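Local coordinates for protein oxygen-independent coproporphyrinogen III oxidase (Escherichia coli, PDB 1OLT) that carries out the anaerobic oxidative decarboxylation of two propionate groups of coproporphyrinogen III, giving protoporphyrinogen IX in heme biosynthesis as a radical SAM enzyme with a [4Fe-4S] cluster, at residues T247-A250 against A251-K254; T76-Q79 against H80-D83; Y26-A29 against L30-S33; Q186-E189 against F190-L194. All coordinates share one frame; numbering follows the deposited sequence.

Contact 1 (T247-A250 against A251-K254); sequences TIFA and AQRK
The carbonyl O of A250 takes the backbone N-H of R253 at 3.0 Å, and F249 O takes that of Q252 at 3.1 Å, so the chain winds here as a short 3-10 turn. R253 reaches back along this turn: with CG beside its backbone N (chi1 -51°) and the chain extended as far as NE, its guanidinium spreads over A250, whose CB sits 3.5 Å above the plane and over its centre. A small alanine suits that spot, leaving room for the flat group. At the guanidinium edge NH2 makes a weak, bent bond of 3.3 Å to T247 O, while NE bonds to P246 O. On another side of the turn Q252 runs alongside F249, amide and ring 67° apart, its CD 3.6 Å from F249 CB. An amide fits here because it both gives and accepts: NE2 serves A243 O and F68 O, OE1 takes L245 N. A leucine in place of Q252 would probably leave those two carbonyls and that N-H without their mate beside the bound S-adenosylmethionine, which Q252 touches. The turn lies in the connection from strand 236-241 to helix 263-279, where A251 leans on L65 of the cluster-binding loop.

Contact 2 (T76-Q79 against H80-D83); sequences TRQQ and HKAD
Over one face of the H80 imidazole lies the carbonyl O of Q78, 4.2 Å above the plane and displaced toward the rim. The side-chain amide of Q78 runs beside the ring, turned 74° to it, with OE1 3.3 Å from H80 CE1. H80 is brought there by a chi1 of 80°, which sets CG between its own N and carbonyl carbon and swings the ring back over the preceding chain. The same Q78 O also accepts the backbone N-H of K81 at 3.0 Å, and Q79 O accepts that of A82.

K81 crosses Q78 and T76 obliquely. Lysine suits this place by pairing an apolar shaft with a polar end: CE comes within 3.7 Å of Q78 NE2, and a bend at chi4 (-54°) turns NZ to a water that also accepts from Q78 NE2. Q79 NE2 bonds to Y117 O and Q122 OE1, and D83 OD1 to Q122 NE2. Threonine offers a hydroxyl on a short branch: T76 OG1 accepts the backbone N-H of Q78 at 2.9 Å and stands 3.9 Å from K81 CD. A valine in place of T76 would probably leave the Q78 N-H without this acceptor and the turn less firmly held. T76 forms an ST turn, with Q78 at the centre of an inverse gamma turn, which together lead strand 74-75 of the radical SAM core into helix 80-96.

Contact 3 (Y26-A29 against L30-S33); sequences YPTA and LEFS
T28 and A29 start a single 3-10 turn, over whose A29 the ring of F32 folds back, and the two sides of this turn are packed very differently. Its backbone is tied by two bonds, E31 N to T28 O at 3.0 Å and F32 N to A29 O at 3.2 Å. On the buried side chi1 of -68° keeps F32 CG beside the backbone N, and chi2 of 4° turns the ring face to A29 CA. T28 O also lies near the ring, 3.6 Å from F32 CE1. Alanine suits its place by bringing little bulk to the ring, its small CB 4.2 Å from F32 CE2 at the rim. The F32 side chain also touches Y336 and Q338 of strand 335-339 and R359 and I361 of strand 357-362, and it comes close to I329, which binds one S-adenosylmethionine. P27 belongs to this packed side too: it follows a cis peptide bond, a sharp kink for which proline is the natural residue, and packs against Y336. E31 keeps CG beside its backbone N (chi1 -51°), which places CG 4.1 Å from P27 CB, while the side chain also touches Y443.

The other side is looser. L30 is exposed, and its CB and CG merely run alongside T28 OG1, which accepts a weak bond from L30 N at 3.2 Å. Across the turn, in the CH-pi contact, A29 CA stands 3.6 Å from the centroid of the F32 ring, 8° from its normal.

Contact 4 (Q186-E189 against F190-L194); sequences QDEE and FIFAL
D187 caps the first turn of a helix by accepting the backbone N-H of F190 on OD1 at 3.1 Å. A chi1 of -175° sends its CG away from its own N and alongside its carbonyl, and from there OD1 meets the donor from above the carboxylate plane. Aspartate is a classic N-cap residue, short enough to fold back on an N-H of the first turn, and its charge probably also suits the positive end of the helix dipole. The regular helical bonds begin at once, with I191 N on D187 O, F192 N on E188 O and A193 N on E189 O at 2.9 Å.

F190 carries its ring outward, with CG opposite the backbone N; its side chain approaches D187 through CB, 3.9 Å from D187 CB, and the ring stands 79° from the carboxylate. E188 is extended beyond CG and points the same way as F192, its CG 4.0 Å from F192 CE1. At the edge of the F192 ring CD1 is 3.3 Å from E188 O, which lies near the ring plane.

Q186 and I191 cross obliquely. Q186 sets CG between its backbone N and carbonyl carbon (chi1 57°) and runs extended from there, while I191 keeps CG1 beside its N and brings CD1 to the amide, 3.8 Å from Q186 CD. Q186 needs its amide there: NE2 bonds to V171 O and OE1 to NE of R184, a residue that binds S-adenosylmethionine. The helix start lies against the sheet, I191 packing on M169 and V171 of strand 166-172 and L194 on M169, with P148 and L153 beside them.

Overall arrangement
All four are local contacts between adjoining segments, following one another along the chain with no nesting or crossing. Contact 3 comes first, in the loop ahead of helix 38-45, and sets that N-terminal segment against strands 335-339 and 357-362. Contact 2 joins strand 74-75 to helix 80-96, contact 4 opens helix 188-200 on strand 166-172, and contact 1 lies in the long connection after strand 236-241; these three belong to the radical SAM core. None touches another: contacts 1 and 3 come nearest, about 11 Å between nearest atoms, while contacts 3 and 4, 39 Å between centres, lie on opposite sides of the chain's centre. Contact 1 alone reaches a bound S-adenosylmethionine directly.

Contact 1 (T247-A250 against A251-K254)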
ATOM      1  N   THR A 247       2.239  -5.730  21.755  1.00 12.14           N
ATOM      2  CA  THR A 247       1.621  -4.737  22.659  1.00 13.36           C
ATOM      3  C   THR A 247       0.478  -3.968  21.993  1.00 13.85           C
ATOM      4  O   THR A 247      -0.449  -3.634  22.644  1.00 16.87           O
ATOM      5  CB  THR A 247       2.677  -3.751  23.152  1.00 12.51           C
ATOM      6  OG1 THR A 247       3.431  -3.332  22.013  1.00 11.78           O
ATOM      7  CG2 THR A 247       3.671  -4.454  24.043  1.00 11.63           C
ATOM      8  N   ILE A 248       0.616  -3.702  20.705  0.70 14.29           N
ATOM      9  CA  ILE A 248      -0.309  -2.950  19.889  0.70 15.45           C
ATOM     10  C   ILE A 248      -1.333  -3.851  19.170  0.70 15.17           C
ATOM     11  O   ILE A 248      -2.504  -3.540  19.128  0.70 13.97           O
ATOM     12  CB  ILE A 248       0.472  -2.144  18.826  0.70 15.94           C
ATOM     13  CG1 ILE A 248       1.456  -1.183  19.486  0.70 17.76           C
ATOM     14  CG2 ILE A 248      -0.502  -1.375  17.851  0.70 17.75           C
ATOM     15  CD1 ILE A 248       0.827  -0.232  20.465  0.70 18.52           C
ATOM     16  N   PHE A 249      -0.864  -4.978  18.651  1.00 15.13           N
ATOM     17  CA  PHE A 249      -1.719  -5.924  17.854  1.00 15.72           C
ATOM     18  C   PHE A 249      -1.926  -7.148  18.653  1.00 15.04           C
ATOM     19  O   PHE A 249      -1.084  -8.002  18.656  1.00 14.93           O
ATOM     20  CB  PHE A 249      -1.053  -6.269  16.539  1.00 16.93           C
ATOM     21  CG  PHE A 249      -0.621  -5.053  15.756  1.00 16.78           C
ATOM     22  CD1 PHE A 249      -1.553  -4.135  15.326  1.00 22.07           C
ATOM     23  CD2 PHE A 249       0.672  -4.848  15.450  1.00 20.48           C
ATOM     24  CE1 PHE A 249      -1.148  -2.991  14.617  1.00 19.90           C
ATOM     25  CE2 PHE A 249       1.083  -3.713  14.742  1.00 24.47           C
ATOM     26  CZ  PHE A 249       0.131  -2.802  14.318  1.00 20.04           C
ATOM     27  N   ALA A 250      -3.058  -7.252  19.337  1.00 14.94           N
ATOM     28  CA  ALA A 250      -3.221  -8.250  20.413  1.00 15.48           C
ATOM     29  C   ALA A 250      -3.165  -9.690  19.920  1.00 14.70           C
ATOM     30  O   ALA A 250      -2.695 -10.593  20.615  1.00 14.70           O
ATOM     31  CB  ALA A 250      -4.523  -7.997  21.239  1.00 16.36           C
ATOM     32  N   ALA A 251      -3.606  -9.930  18.728  1.00 16.20           N
ATOM     33  CA  ALA A 251      -3.580 -11.370  18.216  1.00 17.41           C
ATOM     34  C   ALA A 251      -2.201 -11.908  18.087  1.00 16.65           C
ATOM     35  O   ALA A 251      -1.958 -13.121  18.254  1.00 16.64           O
ATOM     36  CB  ALA A 251      -4.262 -11.472  16.927  1.00 17.86           C
ATOM     37  N   GLN A 252      -1.233 -10.997  17.872  1.00 15.74           N
ATOM     38  CA  GLN A 252       0.148 -11.453  17.757  1.00 14.01           C
ATOM     39  C   GLN A 252       0.678 -12.034  19.050  1.00 13.06           C
ATOM     40  O   GLN A 252       1.703 -12.759  19.042  1.00 11.47           O
ATOM     41  CB  GLN A 252       1.049 -10.321  17.257  1.00 13.98           C
ATOM     42  CG  GLN A 252       0.655  -9.719  15.914  1.00 10.88           C
ATOM     43  CD  GLN A 252       1.611  -8.540  15.567  1.00 12.66           C
ATOM     44  OE1 GLN A 252       2.274  -8.069  16.455  1.00 11.77           O
ATOM     45  NE2 GLN A 252       1.724  -8.162  14.289  1.00 12.41           N
ATOM     46  N   ARG A 253      -0.032 -11.811  20.161  1.00 13.77           N
ATOM     47  CA  ARG A 253       0.337 -12.493  21.428  1.00 14.99           C
ATOM     48  C   ARG A 253       0.182 -13.971  21.341  1.00 14.99           C
ATOM     49  O   ARG A 253       0.797 -14.673  22.103  1.00 15.32           O
ATOM     50  CB  ARG A 253      -0.409 -11.940  22.662  1.00 15.92           C
ATOM     51  CG  ARG A 253      -0.316 -10.423  22.766  1.00 16.78           C
ATOM     52  CD  ARG A 253      -1.190  -9.775  23.838  1.00 17.87           C
ATOM     53  NE  ARG A 253      -1.309  -8.384  23.491  1.00 20.49           N
ATOM     54  CZ  ARG A 253      -2.216  -7.553  23.951  1.00 17.56           C
ATOM     55  NH1 ARG A 253      -3.129  -7.953  24.822  1.00 19.44           N
ATOM     56  NH2 ARG A 253      -2.233  -6.335  23.481  1.00 18.21           N
ATOM     57  N   LYS A 254      -0.579 -14.450  20.365  0.80 15.68           N
ATOM     58  CA  LYS A 254      -0.712 -15.906  20.154  0.80 16.81           C
ATOM     59  C   LYS A 254       0.449 -16.492  19.429  0.80 16.81           C
ATOM     60  O   LYS A 254       0.537 -17.711  19.324  0.80 18.07           O
ATOM     61  CB  LYS A 254      -2.023 -16.203  19.387  0.80 17.25           C
ATOM     62  CG  LYS A 254      -3.233 -15.878  20.252  0.80 20.23           C
ATOM     63  CD  LYS A 254      -4.495 -16.653  19.909  0.80 23.20           C
ATOM     64  CE  LYS A 254      -5.493 -16.692  21.097  0.80 22.92           C
ATOM     65  NZ  LYS A 254      -5.654 -18.087  21.542  0.80 22.14           N
TER

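Contact 2 (T76-Q79 against H80-D83)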
ATOM      1  N   THR A  76     -15.402 -10.478  12.665  1.00 13.05           N
ATOM      2  CA  THR A  76     -16.730 -10.717  13.151  1.00 12.75           C
ATOM      3  C   THR A  76     -17.471 -11.693  12.256  1.00 12.82           C
ATOM      4  O   THR A  76     -17.319 -11.700  11.056  1.00 11.44           O
ATOM      5  CB  THR A  76     -17.515  -9.414  13.299  1.00 12.63           C
ATOM      6  OG1 THR A  76     -18.863  -9.674  13.736  1.00 10.42           O
ATOM      7  CG2 THR A  76     -17.706  -8.732  11.970  1.00 14.17           C
ATOM      8  N   ARG A  77     -18.279 -12.520  12.907  1.00 12.39           N
ATOM      9  CA  ARG A  77     -19.193 -13.385  12.216  1.00 12.99           C
ATOM     10  C   ARG A  77     -20.595 -12.763  12.053  1.00 13.21           C
ATOM     11  O   ARG A  77     -21.480 -13.365  11.441  1.00 12.41           O
ATOM     12  CB  ARG A  77     -19.274 -14.714  12.987  1.00 13.43           C
ATOM     13  CG  ARG A  77     -17.947 -15.564  12.907  1.00 12.47           C
ATOM     14  CD  ARG A  77     -17.516 -15.796  11.440  1.00 12.73           C
ATOM     15  NE  ARG A  77     -16.549 -16.856  11.297  1.00 13.17           N
ATOM     16  CZ  ARG A  77     -16.177 -17.322  10.116  1.00 13.01           C
ATOM     17  NH1 ARG A  77     -16.774 -16.892   9.019  1.00 12.43           N
ATOM     18  NH2 ARG A  77     -15.261 -18.258  10.024  1.00 11.28           N
ATOM     19  N   GLN A  78     -20.803 -11.588  12.651  1.00 13.90           N
ATOM     20  CA  GLN A  78     -22.082 -10.878  12.538  1.00 15.15           C
ATOM     21  C   GLN A  78     -22.136 -10.153  11.207  1.00 14.67           C
ATOM     22  O   GLN A  78     -21.814  -8.998  11.115  1.00 13.66           O
ATOM     23  CB  GLN A  78     -22.242  -9.925  13.700  1.00 14.38           C
ATOM     24  CG  GLN A  78     -22.330 -10.639  14.995  1.00 18.75           C
ATOM     25  CD  GLN A  78     -22.766  -9.721  16.115  1.00 23.66           C
ATOM     26  OE1 GLN A  78     -23.956  -9.404  16.244  1.00 27.14           O
ATOM     27  NE2 GLN A  78     -21.824  -9.246  16.865  1.00 23.24           N
ATOM     28  N   GLN A  79     -22.480 -10.886  10.168  1.00 15.71           N
ATOM     29  CA  GLN A  79     -22.379 -10.412   8.792  1.00 18.01           C
ATOM     30  C   GLN A  79     -23.249  -9.175   8.502  1.00 17.23           C
ATOM     31  O   GLN A  79     -22.873  -8.357   7.636  1.00 17.37           O
ATOM     32  CB  GLN A  79     -22.710 -11.519   7.779  1.00 18.52           C
ATOM     33  CG  GLN A  79     -21.801 -11.452   6.414  1.00 25.49           C
ATOM     34  CD  GLN A  79     -22.335 -10.441   5.350  1.00 28.94           C
ATOM     35  OE1 GLN A  79     -23.541 -10.084   5.427  1.00 29.57           O
ATOM     36  NE2 GLN A  79     -21.428  -9.970   4.332  1.00 20.02           N
ATOM     37  N   HIS A  80     -24.376  -9.054   9.227  1.00 15.98           N
ATOM     38  CA  HIS A  80     -25.204  -7.884   9.182  1.00 16.34           C
ATOM     39  C   HIS A  80     -24.470  -6.553   9.476  1.00 14.79           C
ATOM     40  O   HIS A  80     -24.956  -5.489   9.108  1.00 11.52           O
ATOM     41  CB  HIS A  80     -26.357  -7.984  10.128  1.00 16.77           C
ATOM     42  CG  HIS A  80     -26.010  -7.674  11.529  1.00 18.54           C
ATOM     43  ND1 HIS A  80     -25.786  -8.664  12.471  1.00 25.04           N
ATOM     44  CD2 HIS A  80     -25.880  -6.490  12.188  1.00 19.05           C
ATOM     45  CE1 HIS A  80     -25.481  -8.107  13.634  1.00 22.14           C
ATOM     46  NE2 HIS A  80     -25.523  -6.785  13.493  1.00 20.17           N
ATOM     47  N   LYS A  81     -23.303  -6.634  10.111  1.00 12.93           N
ATOM     48  CA  LYS A  81     -22.473  -5.426  10.298  1.00 13.10           C
ATOM     49  C   LYS A  81     -22.067  -4.826   8.977  1.00 13.01           C
ATOM     50  O   LYS A  81     -21.866  -3.620   8.894  1.00 12.23           O
ATOM     51  CB  LYS A  81     -21.281  -5.676  11.180  1.00 12.80           C
ATOM     52  CG  LYS A  81     -21.623  -5.764  12.675  1.00 16.70           C
ATOM     53  CD  LYS A  81     -20.409  -6.090  13.431  1.00 19.49           C
ATOM     54  CE  LYS A  81     -20.731  -6.333  14.874  1.00 23.37           C
ATOM     55  NZ  LYS A  81     -21.472  -5.240  15.512  1.00 27.39           N
ATOM     56  N   ALA A  82     -21.968  -5.641   7.944  1.00 12.40           N
ATOM     57  CA  ALA A  82     -21.569  -5.131   6.655  1.00 13.02           C
ATOM     58  C   ALA A  82     -22.692  -4.244   6.077  1.00 13.34           C
ATOM     59  O   ALA A  82     -22.430  -3.250   5.397  1.00 11.23           O
ATOM     60  CB  ALA A  82     -21.295  -6.243   5.708  1.00 14.38           C
ATOM     61  N   ASP A  83     -23.945  -4.648   6.311  1.00 12.14           N
ATOM     62  CA  ASP A  83     -25.100  -3.801   5.856  1.00 12.97           C
ATOM     63  C   ASP A  83     -25.150  -2.465   6.586  1.00 11.96           C
ATOM     64  O   ASP A  83     -25.387  -1.445   5.967  1.00 10.50           O
ATOM     65  CB  ASP A  83     -26.427  -4.497   6.008  1.00 12.93           C
ATOM     66  CG  ASP A  83     -26.551  -5.711   5.127  1.00 16.70           C
ATOM     67  OD1 ASP A  83     -26.339  -5.633   3.844  1.00 16.08           O
ATOM     68  OD2 ASP A  83     -26.825  -6.818   5.707  1.00 19.94           O
TER
HETATM   69  O   HOH W   1     -21.298  -6.351  18.243  1.00 51.95           O
HETATM   70  O   HOH W   2     -26.035  -9.836   5.496  1.00 42.53           O

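Contact 3 (Y26-A29 against L30-S33)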
ATOM      1  N   TYR A  26       4.935  11.071   3.451  1.00 19.12           N
ATOM      2  CA  TYR A  26       5.692  12.142   4.119  1.00 17.89           C
ATOM      3  C   TYR A  26       4.973  13.450   4.004  1.00 16.55           C
ATOM      4  O   TYR A  26       4.666  13.848   2.894  1.00 14.72           O
ATOM      5  CB  TYR A  26       7.091  12.295   3.536  1.00 17.98           C
ATOM      6  CG  TYR A  26       7.901  13.307   4.300  1.00 15.99           C
ATOM      7  CD1 TYR A  26       7.849  14.670   3.957  1.00 14.80           C
ATOM      8  CD2 TYR A  26       8.689  12.921   5.394  1.00 14.03           C
ATOM      9  CE1 TYR A  26       8.587  15.626   4.672  1.00 13.97           C
ATOM     10  CE2 TYR A  26       9.453  13.882   6.099  1.00 13.99           C
ATOM     11  CZ  TYR A  26       9.395  15.231   5.728  1.00 12.22           C
ATOM     12  OH  TYR A  26      10.130  16.200   6.416  1.00 13.36           O
ATOM     13  N   PRO A  27       4.733  14.148   5.130  1.00 16.89           N
ATOM     14  CA  PRO A  27       5.019  13.671   6.500  1.00 17.35           C
ATOM     15  C   PRO A  27       4.225  12.451   6.891  1.00 18.59           C
ATOM     16  O   PRO A  27       3.234  12.091   6.236  1.00 18.23           O
ATOM     17  CB  PRO A  27       4.587  14.834   7.397  1.00 17.40           C
ATOM     18  CG  PRO A  27       4.391  16.011   6.508  1.00 16.95           C
ATOM     19  CD  PRO A  27       4.197  15.518   5.123  1.00 16.76           C
ATOM     20  N   THR A  28       4.651  11.809   7.972  1.00 19.57           N
ATOM     21  CA  THR A  28       4.005  10.569   8.387  1.00 20.55           C
ATOM     22  C   THR A  28       2.756  10.846   9.195  1.00 20.36           C
ATOM     23  O   THR A  28       2.500  12.015   9.593  1.00 19.15           O
ATOM     24  CB  THR A  28       4.977   9.708   9.240  1.00 21.22           C
ATOM     25  OG1 THR A  28       5.077  10.245  10.583  1.00 21.72           O
ATOM     26  CG2 THR A  28       6.413   9.766   8.632  1.00 22.24           C
ATOM     27  N   ALA A  29       2.030   9.747   9.468  1.00 20.55           N
ATOM     28  CA  ALA A  29       0.840   9.737  10.336  1.00 20.46           C
ATOM     29  C   ALA A  29       1.135  10.200  11.793  1.00 20.07           C
ATOM     30  O   ALA A  29       0.222  10.653  12.493  1.00 19.29           O
ATOM     31  CB  ALA A  29       0.181   8.313  10.337  1.00 20.40           C
ATOM     32  N   LEU A  30       2.387  10.085  12.257  1.00 20.01           N
ATOM     33  CA  LEU A  30       2.752  10.666  13.571  1.00 19.78           C
ATOM     34  C   LEU A  30       2.437  12.160  13.638  1.00 18.89           C
ATOM     35  O   LEU A  30       2.121  12.683  14.709  1.00 18.60           O
ATOM     36  CB  LEU A  30       4.241  10.537  13.879  1.00 20.64           C
ATOM     37  CG  LEU A  30       4.890   9.179  13.988  1.00 22.53           C
ATOM     38  CD1 LEU A  30       6.405   9.380  14.263  1.00 25.16           C
ATOM     39  CD2 LEU A  30       4.206   8.375  15.073  1.00 24.58           C
ATOM     40  N   GLU A  31       2.532  12.844  12.495  1.00 17.24           N
ATOM     41  CA  GLU A  31       2.322  14.281  12.459  1.00 15.81           C
ATOM     42  C   GLU A  31       0.865  14.721  12.264  1.00 14.21           C
ATOM     43  O   GLU A  31       0.612  15.904  12.226  1.00 13.67           O
ATOM     44  CB  GLU A  31       3.189  14.884  11.365  1.00 16.16           C
ATOM     45  CG  GLU A  31       4.665  14.482  11.436  1.00 17.45           C
ATOM     46  CD  GLU A  31       5.305  14.596  12.829  1.00 18.61           C
ATOM     47  OE1 GLU A  31       4.952  15.499  13.652  1.00 17.39           O
ATOM     48  OE2 GLU A  31       6.197  13.757  13.099  1.00 22.64           O
ATOM     49  N   PHE A  32      -0.078  13.787  12.137  1.00 12.45           N
ATOM     50  CA  PHE A  32      -1.488  14.158  11.902  1.00 11.73           C
ATOM     51  C   PHE A  32      -2.020  14.745  13.204  1.00 11.59           C
ATOM     52  O   PHE A  32      -1.704  14.251  14.251  1.00 11.55           O
ATOM     53  CB  PHE A  32      -2.376  12.950  11.470  1.00 10.94           C
ATOM     54  CG  PHE A  32      -2.070  12.371  10.085  1.00  8.98           C
ATOM     55  CD1 PHE A  32      -1.024  12.814   9.299  1.00  8.62           C
ATOM     56  CD2 PHE A  32      -2.825  11.308   9.609  1.00  9.37           C
ATOM     57  CE1 PHE A  32      -0.759  12.216   8.049  1.00  7.65           C
ATOM     58  CE2 PHE A  32      -2.566  10.724   8.362  1.00  8.02           C
ATOM     59  CZ  PHE A  32      -1.534  11.200   7.583  1.00  7.69           C
ATOM     60  N   SER A  33      -2.814  15.802  13.131  1.00 12.01           N
ATOM     61  CA  SER A  33      -3.323  16.461  14.306  1.00 12.85           C
ATOM     62  C   SER A  33      -4.862  16.637  14.246  1.00 15.23           C
ATOM     63  O   SER A  33      -5.436  16.934  13.219  1.00 13.08           O
ATOM     64  CB  SER A  33      -2.641  17.812  14.442  1.00 13.11           C
ATOM     65  OG  SER A  33      -3.428  18.719  15.168  1.00 10.31           O
TER

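Contact 4 (Q186-E189 against F190-L194)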
ATOM      1  N   GLN A 186      -5.652 -22.501   4.900  1.00 14.64           N
ATOM      2  CA  GLN A 186      -6.242 -22.235   3.603  1.00 15.45           C
ATOM      3  C   GLN A 186      -5.923 -23.373   2.630  1.00 14.55           C
ATOM      4  O   GLN A 186      -4.918 -24.190   2.779  1.00 13.10           O
ATOM      5  CB  GLN A 186      -5.808 -20.799   3.084  1.00 16.87           C
ATOM      6  CG  GLN A 186      -4.505 -20.624   3.007  1.00 17.97           C
ATOM      7  CD  GLN A 186      -4.004 -19.159   2.887  1.00 18.83           C
ATOM      8  OE1 GLN A 186      -4.751 -18.173   2.844  1.00 18.12           O
ATOM      9  NE2 GLN A 186      -2.692 -19.073   2.758  1.00 14.92           N
ATOM     10  N   ASP A 187      -6.817 -23.515   1.672  1.00 13.20           N
ATOM     11  CA  ASP A 187      -6.734 -24.663   0.781  1.00 14.61           C
ATOM     12  C   ASP A 187      -5.904 -24.265  -0.448  1.00 13.54           C
ATOM     13  O   ASP A 187      -6.314 -23.431  -1.192  1.00 11.38           O
ATOM     14  CB  ASP A 187      -8.154 -25.066   0.389  1.00 15.74           C
ATOM     15  CG  ASP A 187      -8.191 -26.314  -0.426  1.00 22.19           C
ATOM     16  OD1 ASP A 187      -7.474 -26.450  -1.456  1.00 27.46           O
ATOM     17  OD2 ASP A 187      -8.935 -27.225  -0.112  1.00 31.08           O
ATOM     18  N   GLU A 188      -4.738 -24.894  -0.628  1.00 13.52           N
ATOM     19  CA  GLU A 188      -3.796 -24.533  -1.689  1.00 14.06           C
ATOM     20  C   GLU A 188      -4.446 -24.742  -3.068  1.00 14.43           C
ATOM     21  O   GLU A 188      -4.273 -23.920  -3.983  1.00 14.98           O
ATOM     22  CB  GLU A 188      -2.555 -25.398  -1.598  1.00 14.41           C
ATOM     23  CG  GLU A 188      -1.519 -25.102  -2.662  1.00 18.39           C
ATOM     24  CD  GLU A 188      -0.246 -25.938  -2.478  1.00 21.40           C
ATOM     25  OE1 GLU A 188       0.376 -25.898  -1.410  1.00 20.81           O
ATOM     26  OE2 GLU A 188       0.065 -26.672  -3.356  1.00 21.13           O
ATOM     27  N   GLU A 189      -5.200 -25.810  -3.227  1.00 13.73           N
ATOM     28  CA  GLU A 189      -5.867 -26.066  -4.514  1.00 14.95           C
ATOM     29  C   GLU A 189      -6.849 -25.009  -4.834  1.00 13.65           C
ATOM     30  O   GLU A 189      -6.986 -24.586  -5.992  1.00 12.70           O
ATOM     31  CB  GLU A 189      -6.538 -27.445  -4.558  1.00 16.72           C
ATOM     32  CG  GLU A 189      -5.544 -28.566  -4.548  1.00 22.18           C
ATOM     33  CD  GLU A 189      -4.776 -28.676  -5.850  1.00 32.96           C
ATOM     34  OE1 GLU A 189      -5.343 -28.323  -6.925  1.00 38.42           O
ATOM     35  OE2 GLU A 189      -3.583 -29.110  -5.799  1.00 39.82           O
ATOM     36  N   PHE A 190      -7.536 -24.514  -3.817  1.00 13.64           N
ATOM     37  CA  PHE A 190      -8.482 -23.449  -4.047  1.00 12.61           C
ATOM     38  C   PHE A 190      -7.784 -22.114  -4.389  1.00 13.29           C
ATOM     39  O   PHE A 190      -8.294 -21.324  -5.204  1.00 12.61           O
ATOM     40  CB  PHE A 190      -9.418 -23.280  -2.861  1.00 13.24           C
ATOM     41  CG  PHE A 190     -10.499 -22.275  -3.116  1.00 14.75           C
ATOM     42  CD1 PHE A 190     -11.554 -22.587  -3.953  1.00 19.75           C
ATOM     43  CD2 PHE A 190     -10.419 -21.023  -2.584  1.00 18.74           C
ATOM     44  CE1 PHE A 190     -12.541 -21.661  -4.207  1.00 19.84           C
ATOM     45  CE2 PHE A 190     -11.394 -20.091  -2.859  1.00 22.17           C
ATOM     46  CZ  PHE A 190     -12.460 -20.445  -3.681  1.00 20.94           C
ATOM     47  N   ILE A 191      -6.656 -21.834  -3.754  1.00 12.03           N
ATOM     48  CA  ILE A 191      -5.892 -20.654  -4.139  1.00 12.79           C
ATOM     49  C   ILE A 191      -5.518 -20.676  -5.607  1.00 12.75           C
ATOM     50  O   ILE A 191      -5.673 -19.651  -6.310  1.00 12.75           O
ATOM     51  CB  ILE A 191      -4.707 -20.425  -3.224  1.00 13.69           C
ATOM     52  CG1 ILE A 191      -5.210 -19.997  -1.848  1.00 14.48           C
ATOM     53  CG2 ILE A 191      -3.785 -19.348  -3.759  1.00 15.75           C
ATOM     54  CD1 ILE A 191      -4.121 -20.071  -0.752  1.00 16.90           C
ATOM     55  N   PHE A 192      -5.012 -21.807  -6.079  1.00 13.16           N
ATOM     56  CA  PHE A 192      -4.675 -21.969  -7.501  1.00 13.21           C
ATOM     57  C   PHE A 192      -5.925 -21.825  -8.375  1.00 13.86           C
ATOM     58  O   PHE A 192      -5.888 -21.150  -9.417  1.00 12.33           O
ATOM     59  CB  PHE A 192      -4.051 -23.334  -7.762  1.00 13.99           C
ATOM     60  CG  PHE A 192      -2.567 -23.339  -7.579  1.00 13.68           C
ATOM     61  CD1 PHE A 192      -2.027 -23.242  -6.297  1.00 15.85           C
ATOM     62  CD2 PHE A 192      -1.712 -23.451  -8.671  1.00 13.40           C
ATOM     63  CE1 PHE A 192      -0.656 -23.209  -6.079  1.00 14.73           C
ATOM     64  CE2 PHE A 192      -0.339 -23.421  -8.477  1.00 14.95           C
ATOM     65  CZ  PHE A 192       0.206 -23.273  -7.173  1.00 16.28           C
ATOM     66  N   ALA A 193      -7.040 -22.442  -7.954  1.00 12.62           N
ATOM     67  CA  ALA A 193      -8.266 -22.314  -8.738  1.00 13.18           C
ATOM     68  C   ALA A 193      -8.727 -20.856  -8.855  1.00 12.90           C
ATOM     69  O   ALA A 193      -9.139 -20.388  -9.901  1.00 12.01           O
ATOM     70  CB  ALA A 193      -9.406 -23.176  -8.128  1.00 13.38           C
ATOM     71  N   LEU A 194      -8.660 -20.149  -7.762  1.00 12.79           N
ATOM     72  CA  LEU A 194      -9.134 -18.805  -7.712  1.00 13.90           C
ATOM     73  C   LEU A 194      -8.294 -17.898  -8.594  1.00 13.65           C
ATOM     74  O   LEU A 194      -8.835 -17.134  -9.394  1.00 12.33           O
ATOM     75  CB  LEU A 194      -9.087 -18.314  -6.275  1.00 15.81           C
ATOM     76  CG  LEU A 194      -9.855 -17.069  -5.881  1.00 18.00           C
ATOM     77  CD1 LEU A 194     -11.331 -17.220  -6.068  1.00 20.38           C
ATOM     78  CD2 LEU A 194      -9.537 -16.732  -4.394  1.00 22.87           C
TER